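Cell division GTPase FtsZ, diverged (PDB 3V3T) belongs to the tubulin/FtsZ family of GTPases, as a divergent bacterial member probably related to the filament-forming TubZ proteins. Local coordinates at residues Q14-G25 with D41-K49; V197-L206 with R270-K278. The protein carries 1 engineered substitution. All blocks are in the same frame, centred on the assembly; numbering follows the deposited sequence.

Contact 1 of 2, residues Q14-G25 with D41-K49; sequences QGGGNIVDTLLG and DLDSLKHAK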
ATOM      1  N   GLN A  14     -12.837  -8.109  -1.231  1.00 35.81           N
ATOM      2  CA  GLN A  14     -12.432  -8.812  -2.441  1.00 36.32           C
ATOM      3  C   GLN A  14     -11.140  -8.240  -3.059  1.00 31.46           C
ATOM      4  O   GLN A  14     -10.161  -8.965  -3.249  1.00 32.09           O
ATOM      5  CB  GLN A  14     -13.573  -8.775  -3.456  1.00 33.63           C
ATOM      6  CG  GLN A  14     -13.411  -9.745  -4.605  1.00 39.78           C
ATOM      7  CD  GLN A  14     -14.516  -9.585  -5.639  1.00 47.58           C
ATOM      8  OE1 GLN A  14     -14.574  -8.586  -6.363  1.00 47.58           O
ATOM      9  NE2 GLN A  14     -15.401 -10.566  -5.705  1.00 47.38           N
ATOM     10  N   GLY A  15     -11.144  -6.942  -3.363  1.00 29.14           N
ATOM     11  CA  GLY A  15     -10.018  -6.302  -4.025  1.00 29.79           C
ATOM     12  C   GLY A  15      -8.710  -6.450  -3.267  1.00 29.20           C
ATOM     13  O   GLY A  15      -7.695  -6.849  -3.836  1.00 33.88           O
ATOM     14  N   GLY A  16      -8.733  -6.153  -1.974  1.00 27.61           N
ATOM     15  CA  GLY A  16      -7.546  -6.322  -1.149  1.00 24.01           C
ATOM     16  C   GLY A  16      -7.049  -7.757  -1.136  1.00 32.22           C
ATOM     17  O   GLY A  16      -5.843  -8.024  -1.140  1.00 31.68           O
ATOM     18  N   GLY A  17      -7.979  -8.701  -1.122  1.00 31.39           N
ATOM     19  CA  GLY A  17      -7.592 -10.095  -1.090  1.00 30.31           C
ATOM     20  C   GLY A  17      -6.852 -10.456  -2.360  1.00 27.14           C
ATOM     21  O   GLY A  17      -5.858 -11.186  -2.336  1.00 32.71           O
ATOM     22  N   ASN A  18      -7.336  -9.943  -3.483  1.00 31.01           N
ATOM     23  CA  ASN A  18      -6.707 -10.224  -4.773  1.00 28.94           C
ATOM     24  C   ASN A  18      -5.289  -9.680  -4.831  1.00 33.19           C
ATOM     25  O   ASN A  18      -4.397 -10.291  -5.422  1.00 36.46           O
ATOM     26  CB  ASN A  18      -7.560  -9.667  -5.919  1.00 33.63           C
ATOM     27  CG  ASN A  18      -8.860 -10.455  -6.110  1.00 44.69           C
ATOM     28  OD1 ASN A  18      -8.967 -11.613  -5.687  1.00 45.43           O
ATOM     29  ND2 ASN A  18      -9.852  -9.827  -6.731  1.00 43.42           N
ATOM     30  N   ILE A  19      -5.081  -8.535  -4.190  1.00 31.59           N
ATOM     31  CA  ILE A  19      -3.767  -7.927  -4.137  1.00 29.33           C
ATOM     32  C   ILE A  19      -2.791  -8.783  -3.346  1.00 28.29           C
ATOM     33  O   ILE A  19      -1.674  -9.050  -3.792  1.00 29.06           O
ATOM     34  CB  ILE A  19      -3.841  -6.522  -3.535  1.00 32.99           C
ATOM     35  CG1 ILE A  19      -4.496  -5.565  -4.546  1.00 30.63           C
ATOM     36  CG2 ILE A  19      -2.446  -6.034  -3.167  1.00 33.31           C
ATOM     37  CD1 ILE A  19      -4.927  -4.242  -3.964  1.00 21.42           C
ATOM     38  N   VAL A  20      -3.216  -9.231  -2.174  1.00 24.99           N
ATOM     39  CA  VAL A  20      -2.348 -10.049  -1.335  1.00 24.26           C
ATOM     40  C   VAL A  20      -2.153 -11.449  -1.903  1.00 32.24           C
ATOM     41  O   VAL A  20      -1.055 -11.997  -1.838  1.00 41.86           O
ATOM     42  CB  VAL A  20      -2.847 -10.074   0.126  1.00 28.64           C
ATOM     43  CG1 VAL A  20      -1.979 -10.998   0.992  1.00 25.72           C
ATOM     44  CG2 VAL A  20      -2.807  -8.663   0.671  1.00 22.93           C
ATOM     45  N   ASP A  21      -3.215 -12.014  -2.470  1.00 28.43           N
ATOM     46  CA  ASP A  21      -3.135 -13.297  -3.155  1.00 36.77           C
ATOM     47  C   ASP A  21      -2.116 -13.221  -4.292  1.00 40.35           C
ATOM     48  O   ASP A  21      -1.326 -14.141  -4.500  1.00 34.31           O
ATOM     49  CB  ASP A  21      -4.507 -13.652  -3.719  1.00 41.35           C
ATOM     50  CG  ASP A  21      -4.650 -15.121  -4.026  1.00 45.77           C
ATOM     51  OD1 ASP A  21      -3.970 -15.929  -3.362  1.00 50.89           O
ATOM     52  OD2 ASP A  21      -5.456 -15.465  -4.918  1.00 53.68           O
ATOM     53  N   THR A  22      -2.134 -12.120  -5.036  1.00 38.19           N
ATOM     54  CA  THR A  22      -1.172 -11.932  -6.123  1.00 37.41           C
ATOM     55  C   THR A  22       0.253 -11.843  -5.588  1.00 37.23           C
ATOM     56  O   THR A  22       1.155 -12.505  -6.095  1.00 43.03           O
ATOM     57  CB  THR A  22      -1.493 -10.671  -6.955  1.00 37.40           C
ATOM     58  OG1 THR A  22      -2.711 -10.886  -7.671  1.00 36.51           O
ATOM     59  CG2 THR A  22      -0.375 -10.369  -7.952  1.00 33.44           C
ATOM     60  N   LEU A  23       0.455 -11.032  -4.554  1.00 32.44           N
ATOM     61  CA  LEU A  23       1.777 -10.927  -3.938  1.00 34.26           C
ATOM     62  C   LEU A  23       2.323 -12.291  -3.498  1.00 38.05           C
ATOM     63  O   LEU A  23       3.474 -12.633  -3.783  1.00 35.72           O
ATOM     64  CB  LEU A  23       1.757  -9.946  -2.765  1.00 29.14           C
ATOM     65  CG  LEU A  23       3.038  -9.857  -1.931  1.00 35.22           C
ATOM     66  CD1 LEU A  23       4.264  -9.593  -2.809  1.00 31.89           C
ATOM     67  CD2 LEU A  23       2.901  -8.785  -0.842  1.00 32.75           C
ATOM     68  N   LEU A  24       1.492 -13.080  -2.824  1.00 29.07           N
ATOM     69  CA  LEU A  24       1.938 -14.377  -2.325  1.00 34.83           C
ATOM     70  C   LEU A  24       2.305 -15.342  -3.465  1.00 42.07           C
ATOM     71  O   LEU A  24       3.116 -16.247  -3.279  1.00 47.33           O
ATOM     72  CB  LEU A  24       0.891 -14.995  -1.387  1.00 35.64           C
ATOM     73  CG  LEU A  24       0.712 -14.311  -0.023  1.00 38.29           C
ATOM     74  CD1 LEU A  24      -0.481 -14.890   0.735  1.00 31.32           C
ATOM     75  CD2 LEU A  24       1.984 -14.460   0.804  1.00 40.01           C
ATOM     76  N   GLY A  25       1.716 -15.138  -4.640  1.00 42.54           N
ATOM     77  CA  GLY A  25       2.033 -15.947  -5.809  1.00 40.61           C
ATOM     78  C   GLY A  25       3.423 -15.631  -6.343  1.00 42.60           C
ATOM     79  O   GLY A  25       4.050 -16.460  -6.998  1.00 52.70           O
ATOM     80  N   ASP A  41     -15.485 -15.496  -2.063  1.00 54.07           N
ATOM     81  CA  ASP A  41     -14.217 -14.802  -2.286  1.00 55.54           C
ATOM     82  C   ASP A  41     -13.044 -15.481  -1.578  1.00 51.68           C
ATOM     83  O   ASP A  41     -12.003 -15.732  -2.189  1.00 48.54           O
ATOM     84  CB  ASP A  41     -14.301 -13.335  -1.855  1.00 57.82           C
ATOM     85  CG  ASP A  41     -15.117 -12.482  -2.817  1.00 63.96           C
ATOM     86  OD1 ASP A  41     -15.352 -12.917  -3.968  1.00 62.97           O
ATOM     87  OD2 ASP A  41     -15.511 -11.363  -2.419  1.00 63.77           O
ATOM     88  N   LEU A  42     -13.210 -15.759  -0.289  1.00 50.43           N
ATOM     89  CA  LEU A  42     -12.195 -16.485   0.477  1.00 51.62           C
ATOM     90  C   LEU A  42     -11.890 -17.842  -0.154  1.00 56.24           C
ATOM     91  O   LEU A  42     -10.730 -18.220  -0.295  1.00 55.57           O
ATOM     92  CB  LEU A  42     -12.642 -16.683   1.927  1.00 45.56           C
ATOM     93  CG  LEU A  42     -12.828 -15.373   2.685  1.00 47.45           C
ATOM     94  CD1 LEU A  42     -13.284 -15.639   4.112  1.00 52.46           C
ATOM     95  CD2 LEU A  42     -11.530 -14.585   2.665  1.00 46.01           C
ATOM     96  N   ASP A  43     -12.936 -18.565  -0.537  1.00 61.98           N
ATOM     97  CA  ASP A  43     -12.765 -19.892  -1.121  1.00 70.52           C
ATOM     98  C   ASP A  43     -12.044 -19.848  -2.459  1.00 63.81           C
ATOM     99  O   ASP A  43     -11.420 -20.828  -2.871  1.00 63.33           O
ATOM    100  CB  ASP A  43     -14.114 -20.601  -1.282  1.00 79.92           C
ATOM    101  CG  ASP A  43     -14.637 -21.158   0.027  1.00 86.56           C
ATOM    102  OD1 ASP A  43     -13.806 -21.477   0.904  1.00 90.00           O
ATOM    103  OD2 ASP A  43     -15.875 -21.277   0.182  1.00 85.31           O
ATOM    104  N   SER A  44     -12.124 -18.710  -3.135  1.00 57.00           N
ATOM    105  CA  SER A  44     -11.560 -18.595  -4.470  1.00 56.20           C
ATOM    106  C   SER A  44     -10.134 -18.040  -4.482  1.00 52.44           C
ATOM    107  O   SER A  44      -9.524 -17.898  -5.541  1.00 52.48           O
ATOM    108  CB  SER A  44     -12.472 -17.754  -5.353  1.00 70.15           C
ATOM    109  OG  SER A  44     -11.913 -17.632  -6.646  1.00 90.36           O
ATOM    110  N   LEU A  45      -9.606 -17.730  -3.302  1.00 58.12           N
ATOM    111  CA  LEU A  45      -8.200 -17.367  -3.163  1.00 49.66           C
ATOM    112  C   LEU A  45      -7.311 -18.557  -3.542  1.00 55.82           C
ATOM    113  O   LEU A  45      -7.614 -19.708  -3.204  1.00 49.58           O
ATOM    114  CB  LEU A  45      -7.916 -16.935  -1.725  1.00 47.16           C
ATOM    115  CG  LEU A  45      -8.569 -15.617  -1.274  1.00 49.90           C
ATOM    116  CD1 LEU A  45      -8.418 -15.408   0.226  1.00 49.57           C
ATOM    117  CD2 LEU A  45      -7.998 -14.437  -2.038  1.00 41.37           C
ATOM    118  N   LYS A  46      -6.214 -18.285  -4.245  1.00 55.24           N
ATOM    119  CA  LYS A  46      -5.300 -19.352  -4.653  1.00 52.94           C
ATOM    120  C   LYS A  46      -4.276 -19.705  -3.575  1.00 53.20           C
ATOM    121  O   LYS A  46      -3.941 -20.871  -3.401  1.00 57.33           O
ATOM    122  CB  LYS A  46      -4.558 -18.983  -5.938  1.00 61.85           C
ATOM    123  CG  LYS A  46      -5.438 -18.879  -7.167  1.00 76.67           C
ATOM    124  CD  LYS A  46      -4.597 -18.801  -8.438  1.00 88.56           C
ATOM    125  CE  LYS A  46      -3.609 -17.637  -8.385  1.00 96.23           C
ATOM    126  NZ  LYS A  46      -2.772 -17.534  -9.622  1.00 98.89           N
ATOM    127  N   HIS A  47      -3.796 -18.699  -2.845  1.00 39.75           N
ATOM    128  CA  HIS A  47      -2.640 -18.866  -1.968  1.00 39.06           C
ATOM    129  C   HIS A  47      -2.917 -18.489  -0.512  1.00 40.55           C
ATOM    130  O   HIS A  47      -2.031 -18.008   0.203  1.00 42.70           O
ATOM    131  CB  HIS A  47      -1.475 -18.010  -2.490  1.00 38.20           C
ATOM    132  CG  HIS A  47      -1.174 -18.212  -3.941  1.00 53.13           C
ATOM    133  ND1 HIS A  47      -0.871 -19.448  -4.476  1.00 64.54           N
ATOM    134  CD2 HIS A  47      -1.119 -17.336  -4.971  1.00 53.41           C
ATOM    135  CE1 HIS A  47      -0.650 -19.323  -5.771  1.00 61.09           C
ATOM    136  NE2 HIS A  47      -0.791 -18.050  -6.097  1.00 60.05           N
ATOM    137  N   ALA A  48      -4.142 -18.686  -0.062  1.00 41.36           N
ATOM    138  CA  ALA A  48      -4.491 -18.279   1.286  1.00 49.27           C
ATOM    139  C   ALA A  48      -4.306 -19.424   2.279  1.00 53.08           C
ATOM    140  O   ALA A  48      -5.044 -20.409   2.247  1.00 64.83           O
ATOM    141  CB  ALA A  48      -5.922 -17.758   1.325  1.00 55.35           C
ATOM    142  N   LYS A  49      -3.317 -19.295   3.158  1.00 51.24           N
ATOM    143  CA  LYS A  49      -3.117 -20.274   4.222  1.00 54.88           C
ATOM    144  C   LYS A  49      -4.050 -19.988   5.398  1.00 58.87           C
ATOM    145  O   LYS A  49      -4.425 -20.901   6.128  1.00 67.86           O
ATOM    146  CB  LYS A  49      -1.658 -20.293   4.704  1.00 57.56           C
ATOM    147  CG  LYS A  49      -0.654 -20.913   3.728  1.00 63.58           C
ATOM    148  CD  LYS A  49       0.512 -21.564   4.481  1.00 71.07           C
ATOM    149  CE  LYS A  49       1.784 -21.626   3.641  1.00 71.81           C
ATOM    150  NZ  LYS A  49       2.478 -20.301   3.616  1.00 73.83           N
TER
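Asp21 reaches from helix 14-25 into the loop that follows helix 39-43 and grips two consecutive peptide N-H groups with one carboxylate. OD2 takes an almost straight bond from the backbone N of Lys46 (3.0 Å, 175° at the hydrogen), arriving slightly out of the carboxylate plane. OD1 offers its syn lone pair to the backbone N of His47 at 2.8 Å, in a more bent bond. With CG anti to the backbone N (chi1 -161°), the carboxylate leans out to the loop although CB itself does not point there. A second polar link lies at the start of the helix, where Gln14 NE2 donates to Asp41 OD1 at 2.9 Å. The acceptor lies within the amide plane, yet the amide and carboxylate planes are 59° apart. Packing fills in around these bonds. Leu45 CD2 rests 4.0 Å from Asp21 CB and close to the carbonyl of Gly17, while Leu45 also touches Phe34 of strand 31-36. The His47 ring lies beside the last helical turn, its CD2 edge 3.2 Å from Asp21 O, with Gly25 CA set obliquely to it; Leu24 CD1 meets His47 O at 3.5 Å. In this Rossmann-like GTPase domain, both oxygens of the buried Asp21 carboxylate take up successive peptide N-H groups, which probably holds the loop against the helix and satisfies the acid.

Contact 2 of 2, residues V197-L206 with R270-K278; sequences VVDEDEISKL and RTFKGYNSK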
ATOM      1  N   VAL A 197      25.226  -2.309  -0.199  1.00 72.82           N
ATOM      2  CA  VAL A 197      23.878  -2.851  -0.269  1.00 70.09           C
ATOM      3  C   VAL A 197      22.992  -2.088   0.701  1.00 66.95           C
ATOM      4  O   VAL A 197      23.489  -1.467   1.639  1.00 72.30           O
ATOM      5  CB  VAL A 197      23.866  -4.375   0.025  1.00 77.35           C
ATOM      6  CG1 VAL A 197      22.451  -4.917   0.073  1.00 65.26           C
ATOM      7  CG2 VAL A 197      24.707  -5.129  -0.998  1.00 81.64           C
ATOM      8  N   VAL A 198      21.688  -2.089   0.450  1.00 58.13           N
ATOM      9  CA  VAL A 198      20.750  -1.501   1.394  1.00 55.01           C
ATOM     10  C   VAL A 198      20.454  -2.522   2.500  1.00 57.76           C
ATOM     11  O   VAL A 198      19.763  -3.510   2.265  1.00 62.79           O
ATOM     12  CB  VAL A 198      19.457  -1.057   0.694  1.00 55.33           C
ATOM     13  CG1 VAL A 198      18.452  -0.521   1.708  1.00 47.66           C
ATOM     14  CG2 VAL A 198      19.771  -0.001  -0.360  1.00 54.75           C
ATOM     15  N   ASP A 199      20.998  -2.285   3.693  1.00 57.20           N
ATOM     16  CA  ASP A 199      20.907  -3.239   4.800  1.00 60.09           C
ATOM     17  C   ASP A 199      19.454  -3.623   5.110  1.00 51.43           C
ATOM     18  O   ASP A 199      18.521  -2.885   4.804  1.00 52.43           O
ATOM     19  CB  ASP A 199      21.587  -2.685   6.065  1.00 61.86           C
ATOM     20  CG  ASP A 199      23.080  -2.431   5.876  1.00 86.55           C
ATOM     21  OD1 ASP A 199      23.888  -3.311   6.250  1.00103.12           O
ATOM     22  OD2 ASP A 199      23.458  -1.350   5.371  1.00 87.91           O
ATOM     23  N   GLU A 200      19.284  -4.783   5.728  1.00 54.19           N
ATOM     24  CA  GLU A 200      17.986  -5.241   6.203  1.00 57.92           C
ATOM     25  C   GLU A 200      17.412  -4.300   7.268  1.00 52.12           C
ATOM     26  O   GLU A 200      16.199  -4.130   7.371  1.00 53.64           O
ATOM     27  CB  GLU A 200      18.125  -6.657   6.763  1.00 67.00           C
ATOM     28  CG  GLU A 200      16.852  -7.474   6.743  1.00 81.12           C
ATOM     29  CD  GLU A 200      17.103  -8.910   7.150  1.00 97.53           C
ATOM     30  OE1 GLU A 200      16.413  -9.412   8.066  1.00101.77           O
ATOM     31  OE2 GLU A 200      18.002  -9.536   6.551  1.00104.38           O
ATOM     32  N   ASP A 201      18.284  -3.687   8.061  1.00 52.47           N
ATOM     33  CA  ASP A 201      17.851  -2.732   9.076  1.00 54.86           C
ATOM     34  C   ASP A 201      17.334  -1.463   8.408  1.00 56.38           C
ATOM     35  O   ASP A 201      16.408  -0.821   8.900  1.00 60.88           O
ATOM     36  CB  ASP A 201      19.011  -2.384  10.012  1.00 64.32           C
ATOM     37  CG  ASP A 201      19.558  -3.601  10.729  1.00 73.26           C
ATOM     38  OD1 ASP A 201      18.757  -4.512  11.034  1.00 75.66           O
ATOM     39  OD2 ASP A 201      20.785  -3.648  10.983  1.00 76.32           O
ATOM     40  N   GLU A 202      17.939  -1.107   7.280  1.00 46.03           N
ATOM     41  CA  GLU A 202      17.523   0.071   6.539  1.00 46.41           C
ATOM     42  C   GLU A 202      16.193  -0.193   5.852  1.00 45.90           C
ATOM     43  O   GLU A 202      15.330   0.684   5.793  1.00 47.31           O
ATOM     44  CB  GLU A 202      18.615   0.516   5.549  1.00 40.66           C
ATOM     45  CG  GLU A 202      19.856   1.078   6.268  1.00 49.96           C
ATOM     46  CD  GLU A 202      21.115   1.140   5.398  1.00 55.59           C
ATOM     47  OE1 GLU A 202      21.149   0.481   4.337  1.00 59.58           O
ATOM     48  OE2 GLU A 202      22.072   1.853   5.786  1.00 51.65           O
ATOM     49  N   ILE A 203      16.030  -1.409   5.341  1.00 47.60           N
ATOM     50  CA  ILE A 203      14.769  -1.825   4.746  1.00 38.24           C
ATOM     51  C   ILE A 203      13.692  -1.751   5.810  1.00 39.29           C
ATOM     52  O   ILE A 203      12.596  -1.237   5.570  1.00 39.62           O
ATOM     53  CB  ILE A 203      14.871  -3.242   4.179  1.00 42.25           C
ATOM     54  CG1 ILE A 203      15.519  -3.203   2.792  1.00 40.99           C
ATOM     55  CG2 ILE A 203      13.514  -3.878   4.076  1.00 36.82           C
ATOM     56  CD1 ILE A 203      16.011  -4.550   2.316  1.00 51.86           C
ATOM     57  N   SER A 204      14.018  -2.241   6.999  1.00 44.81           N
ATOM     58  CA  SER A 204      13.123  -2.108   8.149  1.00 46.14           C
ATOM     59  C   SER A 204      12.747  -0.636   8.391  1.00 40.41           C
ATOM     60  O   SER A 204      11.566  -0.300   8.507  1.00 34.46           O
ATOM     61  CB  SER A 204      13.766  -2.718   9.401  1.00 49.61           C
ATOM     62  OG  SER A 204      13.000  -2.435  10.558  1.00 52.66           O
ATOM     63  N   LYS A 205      13.747   0.239   8.455  1.00 34.87           N
ATOM     64  CA  LYS A 205      13.488   1.669   8.655  1.00 36.63           C
ATOM     65  C   LYS A 205      12.594   2.283   7.576  1.00 38.13           C
ATOM     66  O   LYS A 205      11.763   3.142   7.865  1.00 41.36           O
ATOM     67  CB  LYS A 205      14.803   2.452   8.780  1.00 43.98           C
ATOM     68  CG  LYS A 205      15.340   2.473  10.207  1.00 51.10           C
ATOM     69  CD  LYS A 205      16.824   2.739  10.272  1.00 60.65           C
ATOM     70  CE  LYS A 205      17.311   2.652  11.722  1.00 76.55           C
ATOM     71  NZ  LYS A 205      18.798   2.801  11.847  1.00 83.40           N
ATOM     72  N   LEU A 206      12.770   1.861   6.328  1.00 36.37           N
ATOM     73  CA  LEU A 206      11.910   2.350   5.259  1.00 31.48           C
ATOM     74  C   LEU A 206      10.469   1.842   5.453  1.00 33.84           C
ATOM     75  O   LEU A 206       9.516   2.562   5.189  1.00 29.91           O
ATOM     76  CB  LEU A 206      12.450   1.935   3.890  1.00 26.69           C
ATOM     77  CG  LEU A 206      13.732   2.621   3.412  1.00 31.07           C
ATOM     78  CD1 LEU A 206      14.461   1.774   2.376  1.00 29.87           C
ATOM     79  CD2 LEU A 206      13.476   4.039   2.882  1.00 31.21           C
ATOM     80  N   ARG A 270      17.298  11.666   4.737  1.00 45.14           N
ATOM     81  CA  ARG A 270      18.237  10.566   4.870  1.00 42.08           C
ATOM     82  C   ARG A 270      18.117   9.558   3.738  1.00 42.40           C
ATOM     83  O   ARG A 270      17.011   9.159   3.349  1.00 40.44           O
ATOM     84  CB  ARG A 270      18.012   9.837   6.186  1.00 43.17           C
ATOM     85  CG  ARG A 270      18.917   8.651   6.339  1.00 54.25           C
ATOM     86  CD  ARG A 270      19.401   8.564   7.743  1.00 61.95           C
ATOM     87  NE  ARG A 270      18.292   8.477   8.687  1.00 58.56           N
ATOM     88  CZ  ARG A 270      18.434   8.655   9.996  1.00 65.40           C
ATOM     89  NH1 ARG A 270      19.637   8.934  10.490  1.00 83.47           N
ATOM     90  NH2 ARG A 270      17.391   8.561  10.810  1.00 51.46           N
ATOM     91  N   THR A 271      19.264   9.115   3.241  1.00 43.47           N
ATOM     92  CA  THR A 271      19.301   8.170   2.129  1.00 46.15           C
ATOM     93  C   THR A 271      20.102   6.921   2.494  1.00 48.35           C
ATOM     94  O   THR A 271      21.137   7.016   3.146  1.00 54.62           O
ATOM     95  CB  THR A 271      19.953   8.816   0.888  1.00 45.07           C
ATOM     96  OG1 THR A 271      19.207   9.979   0.511  1.00 39.56           O
ATOM     97  CG2 THR A 271      19.968   7.840  -0.263  1.00 44.74           C
ATOM     98  N   PHE A 272      19.602   5.759   2.084  1.00 45.76           N
ATOM     99  CA  PHE A 272      20.367   4.522   2.129  1.00 42.37           C
ATOM    100  C   PHE A 272      20.573   4.103   0.680  1.00 48.32           C
ATOM    101  O   PHE A 272      19.599   3.912  -0.055  1.00 46.02           O
ATOM    102  CB  PHE A 272      19.603   3.406   2.864  1.00 43.72           C
ATOM    103  CG  PHE A 272      18.873   3.863   4.099  1.00 40.79           C
ATOM    104  CD1 PHE A 272      19.561   4.328   5.195  1.00 43.35           C
ATOM    105  CD2 PHE A 272      17.498   3.810   4.161  1.00 40.87           C
ATOM    106  CE1 PHE A 272      18.888   4.744   6.323  1.00 48.55           C
ATOM    107  CE2 PHE A 272      16.820   4.223   5.286  1.00 40.51           C
ATOM    108  CZ  PHE A 272      17.520   4.692   6.371  1.00 44.18           C
ATOM    109  N   LYS A 273      21.827   3.964   0.264  1.00 55.83           N
ATOM    110  CA  LYS A 273      22.129   3.572  -1.110  1.00 55.13           C
ATOM    111  C   LYS A 273      22.798   2.203  -1.178  1.00 61.73           C
ATOM    112  O   LYS A 273      23.541   1.797  -0.266  1.00 51.72           O
ATOM    113  CB  LYS A 273      23.012   4.612  -1.812  1.00 62.26           C
ATOM    114  CG  LYS A 273      23.351   4.242  -3.259  1.00 70.73           C
ATOM    115  CD  LYS A 273      24.365   5.185  -3.900  1.00 80.65           C
ATOM    116  CE  LYS A 273      24.700   4.729  -5.329  1.00 86.87           C
ATOM    117  NZ  LYS A 273      25.554   5.682  -6.100  1.00 85.23           N
ATOM    118  N   GLY A 274      22.530   1.495  -2.270  1.00 58.81           N
ATOM    119  CA  GLY A 274      23.120   0.194  -2.486  1.00 53.58           C
ATOM    120  C   GLY A 274      23.052  -0.215  -3.939  1.00 54.94           C
ATOM    121  O   GLY A 274      22.612   0.553  -4.796  1.00 57.54           O
ATOM    122  N   TYR A 275      23.489  -1.440  -4.210  1.00 57.23           N
ATOM    123  CA  TYR A 275      23.467  -1.979  -5.561  1.00 62.65           C
ATOM    124  C   TYR A 275      22.792  -3.343  -5.602  1.00 55.45           C
ATOM    125  O   TYR A 275      22.658  -4.018  -4.580  1.00 63.26           O
ATOM    126  CB  TYR A 275      24.893  -2.055  -6.117  1.00 59.67           C
ATOM    127  CG  TYR A 275      25.573  -0.708  -6.104  1.00 73.73           C
ATOM    128  CD1 TYR A 275      25.384   0.204  -7.141  1.00 59.23           C
ATOM    129  CD2 TYR A 275      26.379  -0.330  -5.036  1.00 73.87           C
ATOM    130  CE1 TYR A 275      25.990   1.453  -7.119  1.00 69.21           C
ATOM    131  CE2 TYR A 275      26.993   0.912  -5.007  1.00 77.25           C
ATOM    132  CZ  TYR A 275      26.795   1.800  -6.050  1.00 75.41           C
ATOM    133  OH  TYR A 275      27.412   3.030  -6.012  1.00 73.47           O
ATOM    134  N   ASN A 276      22.350  -3.733  -6.788  1.00 56.26           N
ATOM    135  CA  ASN A 276      21.888  -5.089  -7.007  1.00 67.85           C
ATOM    136  C   ASN A 276      22.129  -5.451  -8.454  1.00 68.23           C
ATOM    137  O   ASN A 276      22.499  -4.598  -9.251  1.00 68.63           O
ATOM    138  CB  ASN A 276      20.414  -5.248  -6.637  1.00 69.66           C
ATOM    139  CG  ASN A 276      19.488  -4.630  -7.658  1.00 69.10           C
ATOM    140  OD1 ASN A 276      18.898  -5.331  -8.482  1.00 70.23           O
ATOM    141  ND2 ASN A 276      19.358  -3.312  -7.614  1.00 67.60           N
ATOM    142  N   SER A 277      21.929  -6.717  -8.787  1.00 78.43           N
ATOM    143  CA  SER A 277      22.307  -7.226 -10.099  1.00 85.57           C
ATOM    144  C   SER A 277      21.174  -7.113 -11.109  1.00 80.46           C
ATOM    145  O   SER A 277      21.386  -7.321 -12.304  1.00 83.11           O
ATOM    146  CB  SER A 277      22.747  -8.687  -9.976  1.00 96.80           C
ATOM    147  OG  SER A 277      21.805  -9.434  -9.215  1.00103.36           O
ATOM    148  N   LYS A 278      19.982  -6.760 -10.632  1.00 74.46           N
ATOM    149  CA  LYS A 278      18.766  -6.928 -11.427  1.00 78.76           C
ATOM    150  C   LYS A 278      18.037  -5.647 -11.862  1.00 73.44           C
ATOM    151  O   LYS A 278      17.821  -5.427 -13.053  1.00 74.56           O
ATOM    152  CB  LYS A 278      17.795  -7.872 -10.704  1.00 81.20           C
ATOM    153  CG  LYS A 278      18.346  -9.281 -10.525  1.00 97.00           C
ATOM    154  CD  LYS A 278      17.450 -10.140  -9.640  1.00104.73           C
ATOM    155  CE  LYS A 278      18.036 -11.542  -9.466  1.00112.20           C
ATOM    156  NZ  LYS A 278      17.201 -12.418  -8.596  1.00107.38           N
TER
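Phe272, on strand 270-275, carries most of the contact, with its CB directed at helix 200-206. The strand runs at 135° to the helix, its axis 9.8 Å away, and pairs with strand 247-252 at the edge of the sheet. One face of the Phe272 ring takes the aliphatic part of Glu202 in a CH-pi contact: CG stands 3.8 Å from the ring centroid, displaced toward the CD1 side. The Glu202 carboxylate lies over the CB-CD1 side of the ring, its plane 22° from that of the ring, and OE1 comes to 3.6 Å from Phe272 CB. Chi1 of -69° sets Glu202 CG opposite its own carbonyl carbon, and from there the extended chain runs back to the start of the helix, where OE1 accepts a 2.8 Å bond from the backbone N of Asp199. Leu206 meets the ring at its edge, CG 4.0 Å from Phe272 CE2, and Lys205 CB approaches CZ more distantly. Past the phenylalanine the backbone itself becomes the surface: Val198 CG2 packs on the peptide between Lys273 and Gly274, 3.7 Å from Gly274 N. Lys273 CB points away from segment 197-206, and NZ makes a weak bond to Tyr275 OH. At Gly274 the two backbones come closest, CA to CA, 3.8 Å from Val197 CA. Tyr275 adds its backbone alongside Val197, its CB likewise pointing away. No hydrogen bond joins the two segments. An apolar contact therefore lays the helix and its lead-in on the edge strand, while the one acid in it covers the aromatic face with methylenes and spends a carboxylate oxygen on the helix start.

In the fold
Contact 1 lies in the GTPase domain and contact 2 in the TubZ-like C-terminal domain, with centres 29 Å apart and nearest atoms about 13 Å apart. They share neither of their segments, but helix 172-187 touches both: Asn18 and Thr22 of helix 14-25 and Ile203 and Leu206 of helix 200-206 rest on it. Contact 1 is a surface contact, in which a helix holds the end of helix 39-43 and the loop after it, mainly through hydrogen bonds to carboxylates. Contact 2 is partly buried and sets a helix against the edge strand 270-275 by apolar packing. Each uses an acidic helix residue, Asp21 to bond across the contact, Glu202 to bond within its own segment.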